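Local structure of LEOA (Escherichia coli, 4AUR) at residues L169-D180 / Q219-N230. The protein is a bacterial dynamin-like GTPase of enterotoxigenic Escherichia coli that probably couples GTP binding and hydrolysis to work at membranes. Residues are numbered along the deposited sequence; the frame is centred on the assembly and turned at random.
Sequences LSSTIFVINKMD and QLNIVCVASNPN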
ATOM      1  N   LEU A 169      12.753  31.108  18.250  1.00 30.82           N
ATOM      2  CA  LEU A 169      14.098  31.199  17.704  1.00 31.39           C
ATOM      3  C   LEU A 169      14.071  31.099  16.168  1.00 32.18           C
ATOM      4  O   LEU A 169      14.754  31.858  15.487  1.00 35.50           O
ATOM      5  CB  LEU A 169      14.974  30.108  18.343  1.00 33.55           C
ATOM      6  CG  LEU A 169      16.447  29.876  17.979  1.00 33.10           C
ATOM      7  CD1 LEU A 169      17.065  28.932  18.983  1.00 33.67           C
ATOM      8  CD2 LEU A 169      16.598  29.268  16.609  1.00 34.14           C
ATOM      9  N   SER A 170      13.278  30.183  15.614  1.00 31.24           N
ATOM     10  CA  SER A 170      13.216  30.034  14.154  1.00 29.74           C
ATOM     11  C   SER A 170      12.751  31.312  13.463  1.00 29.50           C
ATOM     12  O   SER A 170      12.954  31.442  12.269  1.00 30.27           O
ATOM     13  CB  SER A 170      12.297  28.863  13.730  1.00 29.67           C
ATOM     14  OG  SER A 170      10.917  29.222  13.727  1.00 27.24           O
ATOM     15  N   SER A 171      12.111  32.229  14.200  1.00 28.34           N
ATOM     16  CA  SER A 171      11.551  33.441  13.615  1.00 27.17           C
ATOM     17  C   SER A 171      12.144  34.746  14.155  1.00 27.40           C
ATOM     18  O   SER A 171      11.595  35.821  13.945  1.00 24.91           O
ATOM     19  CB  SER A 171      10.020  33.430  13.753  1.00 27.55           C
ATOM     20  OG  SER A 171       9.557  33.613  15.060  1.00 25.55           O
ATOM     21  N   THR A 172      13.287  34.643  14.828  1.00 28.66           N
ATOM     22  CA  THR A 172      13.979  35.799  15.377  1.00 26.67           C
ATOM     23  C   THR A 172      15.320  36.048  14.703  1.00 27.17           C
ATOM     24  O   THR A 172      16.144  35.139  14.612  1.00 29.21           O
ATOM     25  CB  THR A 172      14.246  35.573  16.843  1.00 25.63           C
ATOM     26  OG1 THR A 172      13.001  35.529  17.526  1.00 24.88           O
ATOM     27  CG2 THR A 172      15.092  36.682  17.413  1.00 25.98           C
ATOM     28  N   ILE A 173      15.526  37.279  14.238  1.00 26.43           N
ATOM     29  CA  ILE A 173      16.828  37.727  13.750  1.00 27.22           C
ATOM     30  C   ILE A 173      17.458  38.672  14.755  1.00 27.45           C
ATOM     31  O   ILE A 173      16.909  39.759  15.037  1.00 26.35           O
ATOM     32  CB  ILE A 173      16.738  38.529  12.440  1.00 26.65           C
ATOM     33  CG1 ILE A 173      16.190  37.677  11.308  1.00 28.01           C
ATOM     34  CG2 ILE A 173      18.114  38.994  12.026  1.00 26.17           C
ATOM     35  CD1 ILE A 173      15.473  38.492  10.260  1.00 28.91           C
ATOM     36  N   PHE A 174      18.604  38.266  15.291  1.00 26.24           N
ATOM     37  CA  PHE A 174      19.424  39.188  16.066  1.00 26.70           C
ATOM     38  C   PHE A 174      20.220  40.054  15.111  1.00 27.17           C
ATOM     39  O   PHE A 174      20.889  39.546  14.190  1.00 25.95           O
ATOM     40  CB  PHE A 174      20.324  38.450  17.013  1.00 26.24           C
ATOM     41  CG  PHE A 174      19.571  37.782  18.087  1.00 26.67           C
ATOM     42  CD1 PHE A 174      19.272  38.452  19.236  1.00 26.82           C
ATOM     43  CD2 PHE A 174      19.109  36.492  17.921  1.00 27.44           C
ATOM     44  CE1 PHE A 174      18.532  37.847  20.223  1.00 27.73           C
ATOM     45  CE2 PHE A 174      18.373  35.875  18.900  1.00 27.70           C
ATOM     46  CZ  PHE A 174      18.080  36.562  20.055  1.00 28.11           C
ATOM     47  N   VAL A 175      20.123  41.358  15.333  1.00 26.06           N
ATOM     48  CA  VAL A 175      20.575  42.320  14.373  1.00 27.54           C
ATOM     49  C   VAL A 175      21.651  43.122  15.040  1.00 29.27           C
ATOM     50  O   VAL A 175      21.362  43.993  15.868  1.00 29.19           O
ATOM     51  CB  VAL A 175      19.419  43.218  13.944  1.00 27.94           C
ATOM     52  CG1 VAL A 175      19.913  44.368  13.087  1.00 28.11           C
ATOM     53  CG2 VAL A 175      18.413  42.379  13.184  1.00 27.84           C
ATOM     54  N   ILE A 176      22.904  42.798  14.707  1.00 31.59           N
ATOM     55  CA  ILE A 176      24.027  43.495  15.298  1.00 31.49           C
ATOM     56  C   ILE A 176      24.198  44.751  14.489  1.00 31.40           C
ATOM     57  O   ILE A 176      24.599  44.692  13.329  1.00 28.84           O
ATOM     58  CB  ILE A 176      25.311  42.687  15.339  1.00 31.92           C
ATOM     59  CG1 ILE A 176      25.093  41.375  16.083  1.00 31.62           C
ATOM     60  CG2 ILE A 176      26.344  43.494  16.081  1.00 34.36           C
ATOM     61  CD1 ILE A 176      26.234  40.373  15.966  1.00 31.42           C
ATOM     62  N   ASN A 177      23.832  45.864  15.137  1.00 33.87           N
ATOM     63  CA  ASN A 177      23.728  47.187  14.537  1.00 33.89           C
ATOM     64  C   ASN A 177      24.874  48.119  14.939  1.00 35.85           C
ATOM     65  O   ASN A 177      25.474  47.972  15.997  1.00 37.17           O
ATOM     66  CB  ASN A 177      22.422  47.842  14.960  1.00 31.32           C
ATOM     67  CG  ASN A 177      22.130  49.088  14.169  1.00 29.96           C
ATOM     68  OD1 ASN A 177      22.540  49.192  13.025  1.00 30.02           O
ATOM     69  ND2 ASN A 177      21.445  50.044  14.769  1.00 29.76           N
ATOM     70  N   LYS A 178      25.134  49.100  14.087  1.00 40.52           N
ATOM     71  CA  LYS A 178      26.246  50.041  14.229  1.00 41.65           C
ATOM     72  C   LYS A 178      27.570  49.303  14.050  1.00 44.42           C
ATOM     73  O   LYS A 178      28.450  49.392  14.892  1.00 42.85           O
ATOM     74  CB  LYS A 178      26.227  50.765  15.578  1.00 40.31           C
ATOM     75  CG  LYS A 178      24.958  51.543  15.883  1.00 39.66           C
ATOM     76  CD  LYS A 178      24.700  51.572  17.375  1.00 38.00           C
ATOM     77  CE  LYS A 178      23.853  52.754  17.797  1.00 39.05           C
ATOM     78  NZ  LYS A 178      23.669  52.777  19.278  1.00 39.33           N
HETATM   79  N   MSE A 179      27.717  48.568  12.959  1.00 44.46           N
HETATM   80  CA  MSE A 179      28.987  47.903  12.719  1.00 49.24           C
HETATM   81  C   MSE A 179      30.050  48.921  12.325  1.00 52.94           C
HETATM   82  O   MSE A 179      31.258  48.667  12.486  1.00 51.97           O
HETATM   83  CB  MSE A 179      28.761  46.771  11.733  1.00 48.85           C
HETATM   84  CG  MSE A 179      28.060  45.637  12.469  1.00 49.14           C
HETATM   85 SE   MSE A 179      29.405  44.323  13.028  0.83 52.84          SE
HETATM   86  CE  MSE A 179      29.272  44.279  14.981  1.00 48.24           C
ATOM     87  N   ASP A 180      29.618  50.089  11.841  1.00 54.04           N
ATOM     88  CA  ASP A 180      30.549  51.170  11.507  1.00 54.19           C
ATOM     89  C   ASP A 180      31.559  51.421  12.626  1.00 55.95           C
ATOM     90  O   ASP A 180      32.763  51.464  12.372  1.00 62.86           O
ATOM     91  CB  ASP A 180      29.827  52.475  11.091  1.00 54.14           C
ATOM     92  CG  ASP A 180      28.693  52.884  12.043  1.00 58.99           C
ATOM     93  OD1 ASP A 180      28.156  52.016  12.765  1.00 63.37           O
ATOM     94  OD2 ASP A 180      28.319  54.082  12.058  1.00 58.40           O
ATOM     95  N   GLN A 219      20.929  27.092  14.547  1.00 43.40           N
ATOM     96  CA  GLN A 219      19.684  27.649  14.021  1.00 44.54           C
ATOM     97  C   GLN A 219      19.574  29.159  14.195  1.00 41.28           C
ATOM     98  O   GLN A 219      18.730  29.789  13.571  1.00 47.28           O
ATOM     99  CB  GLN A 219      18.463  26.978  14.669  1.00 47.25           C
ATOM    100  CG  GLN A 219      18.084  25.655  14.020  1.00 55.39           C
ATOM    101  CD  GLN A 219      17.070  24.859  14.840  1.00 63.29           C
ATOM    102  OE1 GLN A 219      16.246  25.428  15.578  1.00 59.22           O
ATOM    103  NE2 GLN A 219      17.127  23.526  14.716  1.00 66.09           N
ATOM    104  N   LEU A 220      20.396  29.744  15.054  1.00 38.54           N
ATOM    105  CA  LEU A 220      20.296  31.165  15.336  1.00 36.42           C
ATOM    106  C   LEU A 220      20.443  31.992  14.081  1.00 37.39           C
ATOM    107  O   LEU A 220      21.252  31.682  13.208  1.00 37.46           O
ATOM    108  CB  LEU A 220      21.369  31.601  16.329  1.00 35.40           C
ATOM    109  CG  LEU A 220      21.110  31.218  17.774  1.00 35.25           C
ATOM    110  CD1 LEU A 220      22.368  31.386  18.592  1.00 35.54           C
ATOM    111  CD2 LEU A 220      19.988  32.055  18.357  1.00 35.22           C
ATOM    112  N   ASN A 221      19.668  33.063  14.011  1.00 37.52           N
ATOM    113  CA  ASN A 221      19.758  33.987  12.913  1.00 38.56           C
ATOM    114  C   ASN A 221      20.433  35.266  13.341  1.00 35.47           C
ATOM    115  O   ASN A 221      19.865  36.026  14.105  1.00 36.58           O
ATOM    116  CB  ASN A 221      18.364  34.284  12.415  1.00 42.63           C
ATOM    117  CG  ASN A 221      17.699  33.063  11.816  1.00 45.76           C
ATOM    118  OD1 ASN A 221      16.654  32.596  12.290  1.00 45.45           O
ATOM    119  ND2 ASN A 221      18.308  32.538  10.756  1.00 47.74           N
ATOM    120  N   ILE A 222      21.650  35.499  12.858  1.00 33.09           N
ATOM    121  CA  ILE A 222      22.362  36.728  13.178  1.00 33.00           C
ATOM    122  C   ILE A 222      22.816  37.456  11.926  1.00 31.00           C
ATOM    123  O   ILE A 222      23.285  36.857  10.967  1.00 28.72           O
ATOM    124  CB  ILE A 222      23.588  36.483  14.088  1.00 33.71           C
ATOM    125  CG1 ILE A 222      23.171  35.679  15.316  1.00 34.91           C
ATOM    126  CG2 ILE A 222      24.178  37.813  14.537  1.00 33.21           C
ATOM    127  CD1 ILE A 222      24.321  35.284  16.208  1.00 36.22           C
ATOM    128  N   VAL A 223      22.690  38.768  11.971  1.00 30.32           N
ATOM    129  CA  VAL A 223      23.009  39.596  10.855  1.00 31.28           C
ATOM    130  C   VAL A 223      23.689  40.857  11.356  1.00 32.76           C
ATOM    131  O   VAL A 223      23.263  41.452  12.336  1.00 32.10           O
ATOM    132  CB  VAL A 223      21.727  39.925  10.085  1.00 32.81           C
ATOM    133  CG1 VAL A 223      21.842  41.244   9.369  1.00 33.34           C
ATOM    134  CG2 VAL A 223      21.429  38.809   9.088  1.00 33.76           C
ATOM    135  N   CYS A 224      24.758  41.248  10.675  1.00 34.72           N
ATOM    136  CA  CYS A 224      25.520  42.417  11.066  1.00 38.17           C
ATOM    137  C   CYS A 224      25.159  43.560  10.126  1.00 39.22           C
ATOM    138  O   CYS A 224      25.059  43.371   8.919  1.00 42.04           O
ATOM    139  CB  CYS A 224      27.015  42.104  11.027  1.00 38.81           C
ATOM    140  SG  CYS A 224      27.518  40.707  12.080  0.98 40.02           S
ATOM    141  N   VAL A 225      24.959  44.746  10.672  1.00 38.08           N
ATOM    142  CA  VAL A 225      24.359  45.808   9.907  1.00 38.60           C
ATOM    143  C   VAL A 225      24.804  47.159  10.459  1.00 42.43           C
ATOM    144  O   VAL A 225      25.348  47.236  11.566  1.00 46.32           O
ATOM    145  CB  VAL A 225      22.822  45.608   9.956  1.00 39.76           C
ATOM    146  CG1 VAL A 225      22.035  46.908  10.120  1.00 38.91           C
ATOM    147  CG2 VAL A 225      22.350  44.810   8.746  1.00 39.19           C
ATOM    148  N   ALA A 226      24.597  48.216   9.673  1.00 43.49           N
ATOM    149  CA  ALA A 226      24.907  49.570  10.096  1.00 43.17           C
ATOM    150  C   ALA A 226      23.815  50.514   9.683  1.00 44.03           C
ATOM    151  O   ALA A 226      24.025  51.361   8.842  1.00 45.79           O
ATOM    152  CB  ALA A 226      26.219  50.004   9.480  1.00 44.86           C
ATOM    153  N   SER A 227      22.651  50.378  10.301  1.00 45.98           N
ATOM    154  CA  SER A 227      21.449  51.124   9.907  1.00 47.04           C
ATOM    155  C   SER A 227      21.676  52.576   9.470  1.00 48.63           C
ATOM    156  O   SER A 227      21.051  53.052   8.519  1.00 45.31           O
ATOM    157  CB  SER A 227      20.461  51.150  11.068  1.00 45.84           C
ATOM    158  OG  SER A 227      20.941  51.976  12.107  1.00 47.25           O
ATOM    159  N   ASN A 228      22.541  53.267  10.204  1.00 50.77           N
ATOM    160  CA  ASN A 228      22.808  54.691  10.019  1.00 54.15           C
ATOM    161  C   ASN A 228      24.316  54.898  10.049  1.00 54.56           C
ATOM    162  O   ASN A 228      24.859  55.275  11.079  1.00 57.16           O
ATOM    163  CB  ASN A 228      22.122  55.475  11.148  1.00 53.55           C
ATOM    164  CG  ASN A 228      22.314  56.977  11.043  1.00 55.47           C
ATOM    165  OD1 ASN A 228      22.854  57.496  10.059  1.00 58.55           O
ATOM    166  ND2 ASN A 228      21.858  57.692  12.069  1.00 55.32           N
ATOM    167  N   PRO A 229      25.002  54.635   8.924  1.00 57.31           N
ATOM    168  CA  PRO A 229      26.468  54.620   8.926  1.00 63.67           C
ATOM    169  C   PRO A 229      27.082  56.014   8.865  1.00 67.75           C
ATOM    170  O   PRO A 229      26.488  56.920   8.276  1.00 70.94           O
ATOM    171  CB  PRO A 229      26.814  53.804   7.676  1.00 60.75           C
ATOM    172  CG  PRO A 229      25.656  53.976   6.769  1.00 60.04           C
ATOM    173  CD  PRO A 229      24.453  54.375   7.587  1.00 56.57           C
ATOM    174  N   ASN A 230      28.261  56.166   9.473  1.00 72.92           N
ATOM    175  CA  ASN A 230      28.928  57.466   9.664  1.00 76.79           C
ATOM    176  C   ASN A 230      28.165  58.348  10.664  1.00 70.00           C
ATOM    177  O   ASN A 230      28.775  59.117  11.401  1.00 70.51           O
ATOM    178  CB  ASN A 230      29.155  58.228   8.332  1.00 83.70           C
ATOM    179  CG  ASN A 230      30.248  57.610   7.452  1.00 90.94           C
ATOM    180  OD1 ASN A 230      30.765  58.274   6.545  1.00 93.75           O
ATOM    181  ND2 ASN A 230      30.598  56.344   7.707  1.00 90.41           N
TER
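Phe174 and Ile176 pair in parallel with Ile222 and Cys224, joining the last two strands of the P-loop GTPase sheet; 221-224 is its edge. Four backbone bonds make the ladder, from Phe174 N to Asn221 O (2.8 Å) through to Val225 N on Ile176 O (2.7 Å). The packing is close on the face carrying Ile176. Its CG1 lies anti to the carbonyl carbon (chi1 -57°), and the extended chain beyond carries CD1 obliquely across Ile222, 3.6 Å from Ile222 CG2, and on to Cys224 SG. The bent chain of Met179, modelled as selenomethionine, sets SE 3.8 Å from Cys224 CB. On the other face, where helix 250-273 covers Ile173 and Val175, Ile173 CG2 is 4.2 Å from Val223 CB. Toward solvent the contact thins: Gln219 is exposed, though its CB still meets buried Leu169 CD2, and a weak bond links Asn230 N, in a poorly ordered residue, to Asp180 OD2. Asn177-Lys178-Met179-Asp180 reads as the NKxD guanine-specificity motif of GTPases, so this end probably borders the nucleotide pocket. Asn177 ND2 bonds Asp64 O in the probable P-loop, while Asn177 OD1 accepts Ser227 N in its carbonyl plane at 3.0 Å.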